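Local coordinates for protein migration inhibitory factor (Trichinella spiralis, PDB 1HFO) that belongs to the macrophage migration inhibitory factor family of small trimeric alpha/beta proteins and is the homologue made by a parasitic nematode, at residues Thr4-Ile9 and His40-Gln45; Pro55-Thr60 and Leu87-Asn92. All blocks are in the same frame, centred on the assembly; numbering follows the deposited sequence.

Contact 1. Residues Thr4-Ile9 and His40-Gln45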
loop_
_atom_site.group_PDB
_atom_site.type_symbol
_atom_site.label_atom_id
_atom_site.label_comp_id
_atom_site.label_asym_id
_atom_site.label_seq_id
_atom_site.Cartn_x
_atom_site.Cartn_y
_atom_site.Cartn_z
ATOM N N THR A 4 -0.224 3.861 7.767
ATOM C CA THR A 4 -0.187 2.432 7.538
ATOM C C THR A 4 1.277 1.982 7.518
ATOM O O THR A 4 2.124 2.635 6.903
ATOM C CB THR A 4 -0.929 2.099 6.207
ATOM O OG1 THR A 4 -0.747 0.723 5.868
ATOM C CG2 THR A 4 -0.448 2.986 5.092
ATOM N N LEU A 5 1.552 0.882 8.208
ATOM C CA LEU A 5 2.909 0.350 8.339
ATOM C C LEU A 5 2.986 -1.147 8.110
ATOM O O LEU A 5 2.112 -1.915 8.532
ATOM C CB LEU A 5 3.437 0.667 9.737
ATOM C CG LEU A 5 4.909 0.404 10.055
ATOM C CD1 LEU A 5 5.745 1.441 9.334
ATOM C CD2 LEU A 5 5.144 0.509 11.582
ATOM N N ASN A 6 4.053 -1.560 7.436
ATOM C CA ASN A 6 4.303 -2.963 7.184
ATOM C C ASN A 6 5.605 -3.286 7.913
ATOM O O ASN A 6 6.585 -2.543 7.818
ATOM C CB ASN A 6 4.450 -3.216 5.686
ATOM C CG ASN A 6 3.226 -2.781 4.918
ATOM O OD1 ASN A 6 3.172 -1.669 4.378
ATOM N ND2 ASN A 6 2.215 -3.640 4.894
ATOM N N THR A 7 5.604 -4.390 8.641
ATOM C CA THR A 7 6.781 -4.751 9.423
ATOM C C THR A 7 6.983 -6.254 9.528
ATOM O O THR A 7 6.042 -7.037 9.379
ATOM C CB THR A 7 6.656 -4.150 10.847
ATOM O OG1 THR A 7 7.821 -4.476 11.618
ATOM C CG2 THR A 7 5.427 -4.704 11.550
ATOM N N ASN A 8 8.226 -6.655 9.804
ATOM C CA ASN A 8 8.539 -8.065 9.954
ATOM C C ASN A 8 8.464 -8.542 11.401
ATOM O O ASN A 8 8.564 -9.740 11.665
ATOM C CB ASN A 8 9.935 -8.386 9.386
ATOM C CG ASN A 8 10.986 -7.350 9.759
ATOM O OD1 ASN A 8 10.858 -6.636 10.754
ATOM N ND2 ASN A 8 12.061 -7.286 8.958
ATOM N N ILE A 9 8.268 -7.621 12.341
ATOM C CA ILE A 9 8.178 -8.032 13.738
ATOM C C ILE A 9 6.911 -8.837 13.983
ATOM O O ILE A 9 6.034 -8.921 13.124
ATOM C CB ILE A 9 8.205 -6.835 14.712
ATOM C CG1 ILE A 9 6.962 -5.971 14.528
ATOM C CG2 ILE A 9 9.470 -6.033 14.531
ATOM C CD1 ILE A 9 6.953 -4.782 15.430
ATOM N N HIS A 40 -3.071 1.617 10.862
ATOM C CA HIS A 40 -3.012 0.225 10.462
ATOM C C HIS A 40 -1.579 -0.277 10.571
ATOM O O HIS A 40 -0.659 0.443 10.189
ATOM C CB HIS A 40 -3.430 0.115 9.001
ATOM C CG HIS A 40 -3.090 -1.196 8.361
ATOM N ND1 HIS A 40 -2.357 -1.281 7.196
ATOM C CD2 HIS A 40 -3.420 -2.464 8.693
ATOM C CE1 HIS A 40 -2.255 -2.549 6.837
ATOM N NE2 HIS A 40 -2.893 -3.286 7.729
ATOM N N ILE A 41 -1.415 -1.484 11.102
ATOM C CA ILE A 41 -0.089 -2.098 11.162
ATOM C C ILE A 41 -0.243 -3.538 10.715
ATOM O O ILE A 41 -1.093 -4.279 11.211
ATOM C CB ILE A 41 0.554 -2.046 12.568
ATOM C CG1 ILE A 41 1.991 -2.577 12.477
ATOM C CG2 ILE A 41 -0.272 -2.866 13.556
ATOM C CD1 ILE A 41 2.846 -2.261 13.712
ATOM N N ASN A 42 0.568 -3.913 9.731
ATOM C CA ASN A 42 0.573 -5.247 9.155
ATOM C C ASN A 42 1.889 -5.868 9.620
ATOM O O ASN A 42 2.964 -5.450 9.194
ATOM C CB ASN A 42 0.539 -5.123 7.634
ATOM C CG ASN A 42 0.462 -6.457 6.941
ATOM O OD1 ASN A 42 0.131 -7.466 7.551
ATOM N ND2 ASN A 42 0.753 -6.465 5.641
ATOM N N THR A 43 1.787 -6.848 10.510
ATOM C CA THR A 43 2.972 -7.488 11.094
ATOM C C THR A 43 3.278 -8.858 10.526
ATOM O O THR A 43 2.527 -9.394 9.707
ATOM C CB THR A 43 2.793 -7.661 12.619
ATOM O OG1 THR A 43 1.580 -8.384 12.867
ATOM C CG2 THR A 43 2.733 -6.302 13.326
ATOM N N ASP A 44 4.382 -9.435 10.999
ATOM C CA ASP A 44 4.811 -10.765 10.580
ATOM C C ASP A 44 4.972 -10.872 9.070
ATOM O O ASP A 44 4.649 -11.891 8.462
ATOM C CB ASP A 44 3.809 -11.802 11.067
ATOM C CG ASP A 44 3.866 -11.996 12.569
ATOM O OD1 ASP A 44 4.914 -12.477 13.060
ATOM O OD2 ASP A 44 2.874 -11.669 13.254
ATOM N N GLN A 45 5.485 -9.807 8.478
ATOM C CA GLN A 45 5.669 -9.776 7.041
ATOM C C GLN A 45 7.090 -10.183 6.663
ATOM O O GLN A 45 8.029 -10.069 7.457
ATOM C CB GLN A 45 5.397 -8.377 6.498
ATOM C CG GLN A 45 3.958 -7.910 6.634
ATOM C CD GLN A 45 2.984 -8.762 5.865
ATOM O OE1 GLN A 45 2.951 -8.747 4.634
ATOM N NE2 GLN A 45 2.179 -9.513 6.589
HETATM O O HOH W 1 8.922 -11.441 9.837
#

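Contact 2. Residues Pro55-Thr60 and Leu87-Asn92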
loop_
_atom_site.group_PDB
_atom_site.type_symbol
_atom_site.label_atom_id
_atom_site.label_comp_id
_atom_site.label_asym_id
_atom_site.label_seq_id
_atom_site.Cartn_x
_atom_site.Cartn_y
_atom_site.Cartn_z
ATOM N N PRO A 55 14.449 -6.710 12.391
ATOM C CA PRO A 55 13.354 -5.751 12.553
ATOM C C PRO A 55 13.477 -4.489 11.696
ATOM O O PRO A 55 14.453 -3.741 11.784
ATOM C CB PRO A 55 13.388 -5.450 14.049
ATOM C CG PRO A 55 13.730 -6.793 14.617
ATOM C CD PRO A 55 14.837 -7.280 13.698
ATOM N N ALA A 56 12.443 -4.250 10.893
ATOM C CA ALA A 56 12.378 -3.116 9.985
ATOM C C ALA A 56 10.913 -2.883 9.648
ATOM O O ALA A 56 10.068 -3.716 9.965
ATOM C CB ALA A 56 13.140 -3.433 8.701
ATOM N N ALA A 57 10.646 -1.771 8.968
ATOM C CA ALA A 57 9.292 -1.424 8.534
ATOM C C ALA A 57 9.314 -0.289 7.518
ATOM O O ALA A 57 10.285 0.445 7.406
ATOM C CB ALA A 57 8.435 -1.014 9.748
ATOM N N PHE A 58 8.230 -0.155 6.758
ATOM C CA PHE A 58 8.121 0.948 5.821
ATOM C C PHE A 58 6.627 1.211 5.829
ATOM O O PHE A 58 5.828 0.281 6.021
ATOM C CB PHE A 58 8.618 0.558 4.418
ATOM C CG PHE A 58 7.714 -0.392 3.685
ATOM C CD1 PHE A 58 6.701 0.093 2.863
ATOM C CD2 PHE A 58 7.896 -1.765 3.778
ATOM C CE1 PHE A 58 5.886 -0.782 2.140
ATOM C CE2 PHE A 58 7.081 -2.652 3.056
ATOM C CZ PHE A 58 6.078 -2.156 2.237
ATOM N N GLY A 59 6.266 2.471 5.661
ATOM C CA GLY A 59 4.853 2.798 5.674
ATOM C C GLY A 59 4.578 4.122 5.024
ATOM O O GLY A 59 5.463 4.755 4.454
ATOM N N THR A 60 3.340 4.568 5.150
ATOM C CA THR A 60 2.931 5.812 4.536
ATOM C C THR A 60 2.065 6.593 5.493
ATOM O O THR A 60 1.318 5.995 6.241
ATOM C CB THR A 60 2.086 5.499 3.270
ATOM O OG1 THR A 60 2.869 4.721 2.354
ATOM C CG2 THR A 60 1.619 6.775 2.577
ATOM N N LEU A 87 7.744 -0.273 19.009
ATOM C CA LEU A 87 8.022 -1.525 18.328
ATOM C C LEU A 87 9.473 -1.965 18.459
ATOM O O LEU A 87 9.804 -3.106 18.128
ATOM C CB LEU A 87 7.658 -1.386 16.853
ATOM C CG LEU A 87 6.281 -0.745 16.630
ATOM C CD1 LEU A 87 5.984 -0.730 15.149
ATOM C CD2 LEU A 87 5.199 -1.512 17.377
ATOM N N GLY A 88 10.323 -1.054 18.915
ATOM C CA GLY A 88 11.729 -1.374 19.096
ATOM C C GLY A 88 12.538 -1.450 17.814
ATOM O O GLY A 88 13.678 -1.916 17.822
ATOM N N ILE A 89 11.965 -0.973 16.715
ATOM C CA ILE A 89 12.664 -1.016 15.426
ATOM C C ILE A 89 13.647 0.143 15.281
ATOM O O ILE A 89 13.320 1.292 15.574
ATOM C CB ILE A 89 11.665 -0.949 14.238
ATOM C CG1 ILE A 89 10.610 -2.051 14.353
ATOM C CG2 ILE A 89 12.418 -1.119 12.920
ATOM C CD1 ILE A 89 9.541 -1.986 13.242
ATOM N N PRO A 90 14.885 -0.146 14.829
ATOM C CA PRO A 90 15.903 0.890 14.649
ATOM C C PRO A 90 15.441 1.945 13.643
ATOM O O PRO A 90 14.864 1.612 12.609
ATOM C CB PRO A 90 17.111 0.109 14.129
ATOM C CG PRO A 90 16.910 -1.263 14.690
ATOM C CD PRO A 90 15.432 -1.486 14.549
ATOM N N LYS A 91 15.714 3.209 13.941
ATOM C CA LYS A 91 15.312 4.304 13.069
ATOM C C LYS A 91 15.914 4.259 11.668
ATOM O O LYS A 91 15.338 4.817 10.733
ATOM C CB LYS A 91 15.634 5.639 13.728
ATOM C CG LYS A 91 14.950 5.821 15.063
ATOM C CD LYS A 91 15.207 7.197 15.618
ATOM C CE LYS A 91 14.494 7.387 16.949
ATOM N NZ LYS A 91 14.832 8.718 17.514
ATOM N N ASN A 92 17.069 3.613 11.509
ATOM C CA ASN A 92 17.666 3.517 10.181
ATOM C C ASN A 92 17.157 2.307 9.412
ATOM O O ASN A 92 17.681 1.990 8.342
ATOM C CB ASN A 92 19.206 3.478 10.241
ATOM C CG ASN A 92 19.757 2.359 11.121
ATOM O OD1 ASN A 92 19.076 1.386 11.448
ATOM N ND2 ASN A 92 21.027 2.496 11.493
#

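Contact 1. Residues Thr4-Ile9 and His40-Gln45
The imidazole of H40 has the backbone N of N42 over one face, displaced toward the ring's margin, and T4 at its edge, with CB in the ring plane and OG1 making a hydrogen bond of 2.9 Å to ND1. H40 NE2 is hydrogen-bonded to Q45 OE1 of the second subunit, whose F58 ring also meets the imidazole, planes about 65° apart. H40 CG and T4 OG1 stand anti to their backbone N, so the side chains run side by side, on the same face as N6 and N42, whose amide planes are steeply inclined, 76° apart. L5 and I41 take the other face, L5 CD2 lying 4.2 Å from I41 CD1, and the methyls T7 CG2 and T43 CG2 meet at 3.6 Å. N42 N gives a nearly straight hydrogen bond to L5 O (2.8 Å, 169° at the hydrogen), and T7 N donates to N42 O. Past the strand ends, Q45 N donates to an in-plane lone pair of T7 O, D44 N bonds I9 O at 2.7 Å, and one water donates to N8 O and Q45 O. T7 OG1 accepts from I9 N, an ST turn, and is also hydrogen-bonded to A56 O. The segments belong to the two parallel strands of a beta-alpha-beta unit, joined through helix 18-30; L5 and I41 face helix 69-87, strand 57-63 flanks 4-7, and a strand of the second subunit flanks 40-41.

Contact 2. Residues Pro55-Thr60 and Leu87-Asn92
In the four-stranded sheet of this MIF-family fold, strand 57-63 is followed by helix 69-87, and the loop leading from that helix to strand 94-100 folds back over the strand's beginning. I89 carries the contact. Its CG2, anti to the backbone N, drops onto the backbone of 55-56, 3.5 Å from P55 O and 3.6 Å from A56 CA. The other branch is extended (chi2 177°) and carries CD1 to the methyl of A57, with CD1 and A57 CB 3.8 Å apart. The CB of P55 and that of A57 both point toward the loop, whereas that of A56 points away. At the P55 end, P90 CD sits 3.7 Å from P55 O. G88, with positive phi, turns the chain out of the helix just before I89. T7 and M94 also touch I89, so its side chain is buried among neighbouring strands. Backbone carbonyls find partners elsewhere: P55 O accepts from R93 NE, and I89 O from N84 ND2. What joins 55-57 to 89-90 is therefore van der Waals packing alone, an aliphatic side chain laid on backbone and one methyl, so the fit depends on shape and exclusion of water rather than on directed bonds.

Strands 2-7 and 57-63 are neighbours in one sheet, so contacts 1 and 2 adjoin, their centres about 9 Å apart. Backbone bonds T4 to T60 and N6 to F58 join them, and N8 OD1 reaches A56 N at the strand ends. Contact 1 is the larger and more polar, strand beside strand in the plane of the sheet, partly buried overall, with the H40 and N42 face set against the other two subunits. Contact 2 is small, mostly buried and apolar: a loop packs on the face that L5 and T7 share with A57. Both touch the third subunit: contact 1 through N6, N42 and Q45, contact 2 through F58, whose ring meets H40 of that chain.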